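Local coordinates for CalsepRRP (Calystegia sepium, PDB 1JY5), which is an RNase-related protein of the ribonuclease T2 family, whose members generally cleave RNA, and may itself act as a ribonuclease, at residues 47-50 with 54-57; 5-10 with 187-192. All coordinates share one frame; numbering follows the deposited sequence.

Contact 1. Residues 47-50 with 54-57; sequences PDYD and WPSC
Pro55 lies over one face of the Tyr49 ring, a CH-pi contact where the chain doubles back after leaving strand 40-48 of the antiparallel sheet in this ribonuclease T2 fold. The contact is a compact case of a loop folded back on the end of its strand and the first residue beyond it, with only three residues between the segments.

The aromatic part comes first. Pro55 CD stands 3.7 Å from the Tyr49 ring centroid and 17° off the ring normal, displaced toward the rim. Tyr49 has its CG anti to the carbonyl carbon (chi1 -71°), which lays the ring alongside the 54-55 backbone, and its CD1 comes within 3.4 Å of Trp54 CA. Beyond the ring, Tyr49 OH passes 3.5 Å from Pro55 CB and is hydrogen-bonded to Lys3 O, so the N-terminal residues help to fix the ring's position. A serine at Tyr49 would probably leave this side of Pro55 without its aromatic cover and Lys3 O without the hydroxyl it binds.

Apolar contact is slighter between the two prolines, where Pro47 CB faces Pro55 CG at 4.3 Å.

Asp48 meets Trp54 by van der Waals contact: OD1 lies 3.1 Å from Trp54 CB. The two side chains lie side by side, pointing the same way, with the carboxylate and indole planes 69° apart. The other oxygen, OD2, is hydrogen-bonded to Thr9 OG1 of the neighbouring strand, a bond that probably fixes the turn of the carboxylate beside the start of the Trp54 side chain. Farther out, the indole meets the ring of His105.

Water closes the account: a single molecule donates to Pro47 O at 2.9 Å and to Pro55 O at 2.6 Å, joining the two backbones through their carbonyl oxygens.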
loop_
_atom_site.group_PDB
_atom_site.type_symbol
_atom_site.label_atom_id
_atom_site.label_comp_id
_atom_site.label_asym_id
_atom_site.label_seq_id
_atom_site.Cartn_x
_atom_site.Cartn_y
_atom_site.Cartn_z
ATOM N N PRO A 47 3.185 9.260 -5.498
ATOM C CA PRO A 47 3.500 10.691 -5.427
ATOM C C PRO A 47 2.124 11.302 -5.712
ATOM O O PRO A 47 1.490 10.952 -6.713
ATOM C CB PRO A 47 4.466 10.899 -6.594
ATOM C CG PRO A 47 5.162 9.568 -6.701
ATOM C CD PRO A 47 3.995 8.599 -6.538
ATOM N N ASP A 48 1.650 12.184 -4.843
ATOM C CA ASP A 48 0.323 12.772 -5.023
ATOM C C ASP A 48 0.305 14.291 -4.967
ATOM O O ASP A 48 1.271 14.920 -4.547
ATOM C CB ASP A 48 -0.648 12.239 -3.950
ATOM C CG ASP A 48 -1.052 10.786 -4.178
ATOM O OD1 ASP A 48 -1.273 10.393 -5.346
ATOM O OD2 ASP A 48 -1.169 10.036 -3.185
ATOM N N TYR A 49 -0.816 14.863 -5.389
ATOM C CA TYR A 49 -1.026 16.306 -5.373
ATOM C C TYR A 49 -2.012 16.622 -4.247
ATOM O O TYR A 49 -2.926 15.838 -3.972
ATOM C CB TYR A 49 -1.626 16.769 -6.694
ATOM C CG TYR A 49 -0.678 16.730 -7.865
ATOM C CD1 TYR A 49 -1.117 16.299 -9.113
ATOM C CD2 TYR A 49 0.646 17.159 -7.739
ATOM C CE1 TYR A 49 -0.263 16.291 -10.214
ATOM C CE2 TYR A 49 1.509 17.158 -8.834
ATOM C CZ TYR A 49 1.045 16.722 -10.067
ATOM O OH TYR A 49 1.882 16.721 -11.159
ATOM N N ASP A 50 -1.833 17.773 -3.612
ATOM C CA ASP A 50 -2.699 18.186 -2.515
ATOM C C ASP A 50 -4.177 18.286 -2.894
ATOM O O ASP A 50 -5.046 18.088 -2.045
ATOM C CB ASP A 50 -2.246 19.542 -1.955
ATOM C CG ASP A 50 -0.886 19.480 -1.286
ATOM O OD1 ASP A 50 -0.632 18.508 -0.542
ATOM O OD2 ASP A 50 -0.078 20.417 -1.488
ATOM N N TRP A 54 -3.195 13.394 -9.035
ATOM C CA TRP A 54 -1.807 12.974 -8.924
ATOM C C TRP A 54 -1.151 12.824 -10.288
ATOM O O TRP A 54 -1.824 12.663 -11.297
ATOM C CB TRP A 54 -1.734 11.639 -8.169
ATOM C CG TRP A 54 -2.525 10.543 -8.822
ATOM C CD1 TRP A 54 -2.100 9.699 -9.811
ATOM C CD2 TRP A 54 -3.906 10.231 -8.597
ATOM N NE1 TRP A 54 -3.130 8.886 -10.220
ATOM C CE2 TRP A 54 -4.251 9.190 -9.492
ATOM C CE3 TRP A 54 -4.888 10.733 -7.731
ATOM C CZ2 TRP A 54 -5.538 8.641 -9.544
ATOM C CZ3 TRP A 54 -6.170 10.185 -7.785
ATOM C CH2 TRP A 54 -6.480 9.151 -8.686
ATOM N N PRO A 55 0.185 12.904 -10.334
ATOM C CA PRO A 55 0.880 12.752 -11.611
ATOM C C PRO A 55 0.874 11.253 -11.906
ATOM O O PRO A 55 0.867 10.445 -10.978
ATOM C CB PRO A 55 2.277 13.284 -11.301
ATOM C CG PRO A 55 2.467 12.849 -9.867
ATOM C CD PRO A 55 1.131 13.195 -9.242
ATOM N N SER A 56 0.850 10.865 -13.174
ATOM C CA SER A 56 0.848 9.440 -13.480
ATOM C C SER A 56 1.576 9.136 -14.773
ATOM O O SER A 56 1.583 9.944 -15.694
ATOM C CB SER A 56 -0.588 8.909 -13.589
ATOM O OG SER A 56 -1.235 9.431 -14.739
ATOM N N CYS A 57 2.195 7.962 -14.836
ATOM C CA CYS A 57 2.899 7.548 -16.041
ATOM C C CYS A 57 3.884 8.613 -16.489
ATOM O O CYS A 57 3.873 9.053 -17.639
ATOM C CB CYS A 57 1.889 7.280 -17.158
ATOM S SG CYS A 57 0.710 5.922 -16.777
HETATM O O HOH W 1 1.727 9.095 -8.867
#

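Contact 2. Residues 5-10 with 187-192; sequences FDYFTL and QLQECP
Tyr7 and Gln189 both set CG between their own backbone N and carbonyl carbon (chi1 68° and 67°), and these turns bring the amide of Gln189 against the base of the Tyr7 side chain. The Gln189 chain, extended beyond CG, crosses the tyrosine side chain at about a right angle and brings NE2 to 3.5 Å from Tyr7 CB, with the amide set obliquely to the ring. The same NE2 donates to Glu190 O at 3.1 Å, a bond to the next residue that limits how the amide can turn. Tyr7 starts strand 7-14 at a classic beta bulge, in which Asp6 and Tyr7 both face Asp48 of strand 40-48; residues 188-189 form a weakly bonded strand beside strand 174-182 of the same sheet, to which the Cys191-Cys181 disulfide also ties the segment. Tyr7 and Pro192 approach each other from opposite directions. Pro192 CD lies 3.4 Å from Tyr7 CZ, and its CG is 3.1 Å from Tyr7 OH, so the hydroxyl end of the ring abuts the pyrrolidine. On the amide's other polar atom, a water donates to Gln189 OE1 at 2.7 Å and, more loosely, to Asp6 O at 3.2 Å.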
loop_
_atom_site.group_PDB
_atom_site.type_symbol
_atom_site.label_atom_id
_atom_site.label_comp_id
_atom_site.label_asym_id
_atom_site.label_seq_id
_atom_site.Cartn_x
_atom_site.Cartn_y
_atom_site.Cartn_z
ATOM N N PHE A 5 5.173 16.511 -7.549
ATOM C CA PHE A 5 4.169 16.033 -6.601
ATOM C C PHE A 5 4.306 16.746 -5.258
ATOM O O PHE A 5 5.371 17.269 -4.923
ATOM C CB PHE A 5 4.288 14.515 -6.427
ATOM C CG PHE A 5 5.517 14.073 -5.684
ATOM C CD1 PHE A 5 5.447 13.733 -4.336
ATOM C CD2 PHE A 5 6.739 13.967 -6.337
ATOM C CE1 PHE A 5 6.580 13.290 -3.649
ATOM C CE2 PHE A 5 7.877 13.525 -5.660
ATOM C CZ PHE A 5 7.797 13.187 -4.314
ATOM N N ASP A 6 3.227 16.759 -4.486
ATOM C CA ASP A 6 3.221 17.448 -3.196
ATOM C C ASP A 6 3.590 16.573 -2.007
ATOM O O ASP A 6 4.364 16.984 -1.143
ATOM C CB ASP A 6 1.843 18.069 -2.965
ATOM C CG ASP A 6 1.512 19.133 -3.984
ATOM O OD1 ASP A 6 0.354 19.173 -4.454
ATOM O OD2 ASP A 6 2.411 19.942 -4.306
ATOM N N TYR A 7 3.034 15.369 -1.960
ATOM C CA TYR A 7 3.312 14.470 -0.853
ATOM C C TYR A 7 3.229 13.019 -1.303
ATOM O O TYR A 7 2.778 12.717 -2.410
ATOM C CB TYR A 7 2.309 14.722 0.283
ATOM C CG TYR A 7 0.893 14.322 -0.074
ATOM C CD1 TYR A 7 0.426 13.029 0.183
ATOM C CD2 TYR A 7 0.044 15.210 -0.742
ATOM C CE1 TYR A 7 -0.849 12.626 -0.224
ATOM C CE2 TYR A 7 -1.233 14.817 -1.154
ATOM C CZ TYR A 7 -1.669 13.527 -0.898
ATOM O OH TYR A 7 -2.903 13.124 -1.353
ATOM N N PHE A 8 3.673 12.130 -0.423
ATOM C CA PHE A 8 3.675 10.697 -0.670
ATOM C C PHE A 8 2.525 10.002 0.059
ATOM O O PHE A 8 2.242 10.304 1.223
ATOM C CB PHE A 8 4.975 10.073 -0.145
ATOM C CG PHE A 8 6.146 10.185 -1.075
ATOM C CD1 PHE A 8 7.319 10.817 -0.663
ATOM C CD2 PHE A 8 6.116 9.576 -2.324
ATOM C CE1 PHE A 8 8.448 10.826 -1.480
ATOM C CE2 PHE A 8 7.238 9.578 -3.146
ATOM C CZ PHE A 8 8.405 10.203 -2.725
ATOM N N THR A 9 1.852 9.081 -0.623
ATOM C CA THR A 9 0.812 8.292 0.028
ATOM C C THR A 9 1.331 6.858 0.041
ATOM O O THR A 9 1.658 6.307 -1.011
ATOM C CB THR A 9 -0.545 8.306 -0.737
ATOM O OG1 THR A 9 -1.219 9.550 -0.514
ATOM C CG2 THR A 9 -1.449 7.155 -0.260
ATOM N N LEU A 10 1.467 6.268 1.226
ATOM C CA LEU A 10 1.889 4.870 1.301
ATOM C C LEU A 10 0.576 4.108 1.469
ATOM O O LEU A 10 -0.082 4.224 2.499
ATOM C CB LEU A 10 2.808 4.595 2.510
ATOM C CG LEU A 10 3.156 3.118 2.782
ATOM C CD1 LEU A 10 3.912 2.540 1.600
ATOM C CD2 LEU A 10 4.000 2.965 4.058
ATOM N N GLN A 187 8.649 12.583 6.286
ATOM C CA GLN A 187 8.074 12.787 7.613
ATOM C C GLN A 187 6.571 12.575 7.500
ATOM O O GLN A 187 5.939 13.042 6.547
ATOM C CB GLN A 187 8.302 14.213 8.124
ATOM C CG GLN A 187 9.736 14.689 8.194
ATOM C CD GLN A 187 9.822 16.106 8.754
ATOM O OE1 GLN A 187 9.258 17.052 8.184
ATOM N NE2 GLN A 187 10.525 16.259 9.876
ATOM N N LEU A 188 6.001 11.873 8.472
ATOM C CA LEU A 188 4.565 11.623 8.497
ATOM C C LEU A 188 3.813 12.941 8.424
ATOM O O LEU A 188 4.220 13.922 9.037
ATOM C CB LEU A 188 4.183 10.931 9.804
ATOM C CG LEU A 188 4.522 9.456 9.902
ATOM C CD1 LEU A 188 4.579 9.014 11.353
ATOM C CD2 LEU A 188 3.472 8.695 9.124
ATOM N N GLN A 189 2.726 12.979 7.668
ATOM C CA GLN A 189 1.914 14.192 7.608
ATOM C C GLN A 189 0.472 13.749 7.463
ATOM O O GLN A 189 0.193 12.561 7.294
ATOM C CB GLN A 189 2.297 15.073 6.417
ATOM C CG GLN A 189 1.966 14.454 5.071
ATOM C CD GLN A 189 2.088 15.445 3.932
ATOM O OE1 GLN A 189 3.179 15.926 3.626
ATOM N NE2 GLN A 189 0.961 15.768 3.307
ATOM N N GLU A 190 -0.446 14.703 7.537
ATOM C CA GLU A 190 -1.858 14.389 7.381
ATOM C C GLU A 190 -2.128 14.241 5.893
ATOM O O GLU A 190 -1.495 14.904 5.069
ATOM C CB GLU A 190 -2.730 15.527 7.923
ATOM C CG GLU A 190 -2.552 15.829 9.410
ATOM C CD GLU A 190 -3.084 14.726 10.299
ATOM O OE1 GLU A 190 -3.666 13.761 9.765
ATOM O OE2 GLU A 190 -2.926 14.825 11.532
ATOM N N CYS A 191 -3.056 13.359 5.554
ATOM C CA CYS A 191 -3.442 13.169 4.172
ATOM C C CYS A 191 -4.516 14.213 3.895
ATOM O O CYS A 191 -5.097 14.761 4.824
ATOM C CB CYS A 191 -4.060 11.784 3.967
ATOM S SG CYS A 191 -2.974 10.356 4.175
ATOM N N PRO A 192 -4.790 14.502 2.615
ATOM C CA PRO A 192 -5.823 15.490 2.288
ATOM C C PRO A 192 -7.165 15.072 2.892
ATOM O O PRO A 192 -7.446 13.877 3.025
ATOM C CB PRO A 192 -5.855 15.461 0.763
ATOM C CG PRO A 192 -4.430 15.155 0.409
ATOM C CD PRO A 192 -4.078 14.062 1.401
HETATM O O HOH W 2 3.818 17.899 1.908
#

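In the fold
From the N terminus, the chain first runs through residues 5-10 into strand 7-14, and later returns antiparallel beside it as strand 40-48. Contact 1 closes a short loop at the end of that second strand, three residues long. Contact 2 closes a far larger one, spanning 176 residues, so contact 1 is nested inside it. The two centres lie 11 Å apart and the segments meet directly: Asp48 O lies 2.7 Å from Asp6 N, probably a hydrogen bond, and Asp50 N is equally near Asp6 OD1. Strand 7-14 lies between strands 40-48 and 174-182, and contact 2 brings side chains of 187-192, whose strand pairs with 174-182, against the start of 7-14.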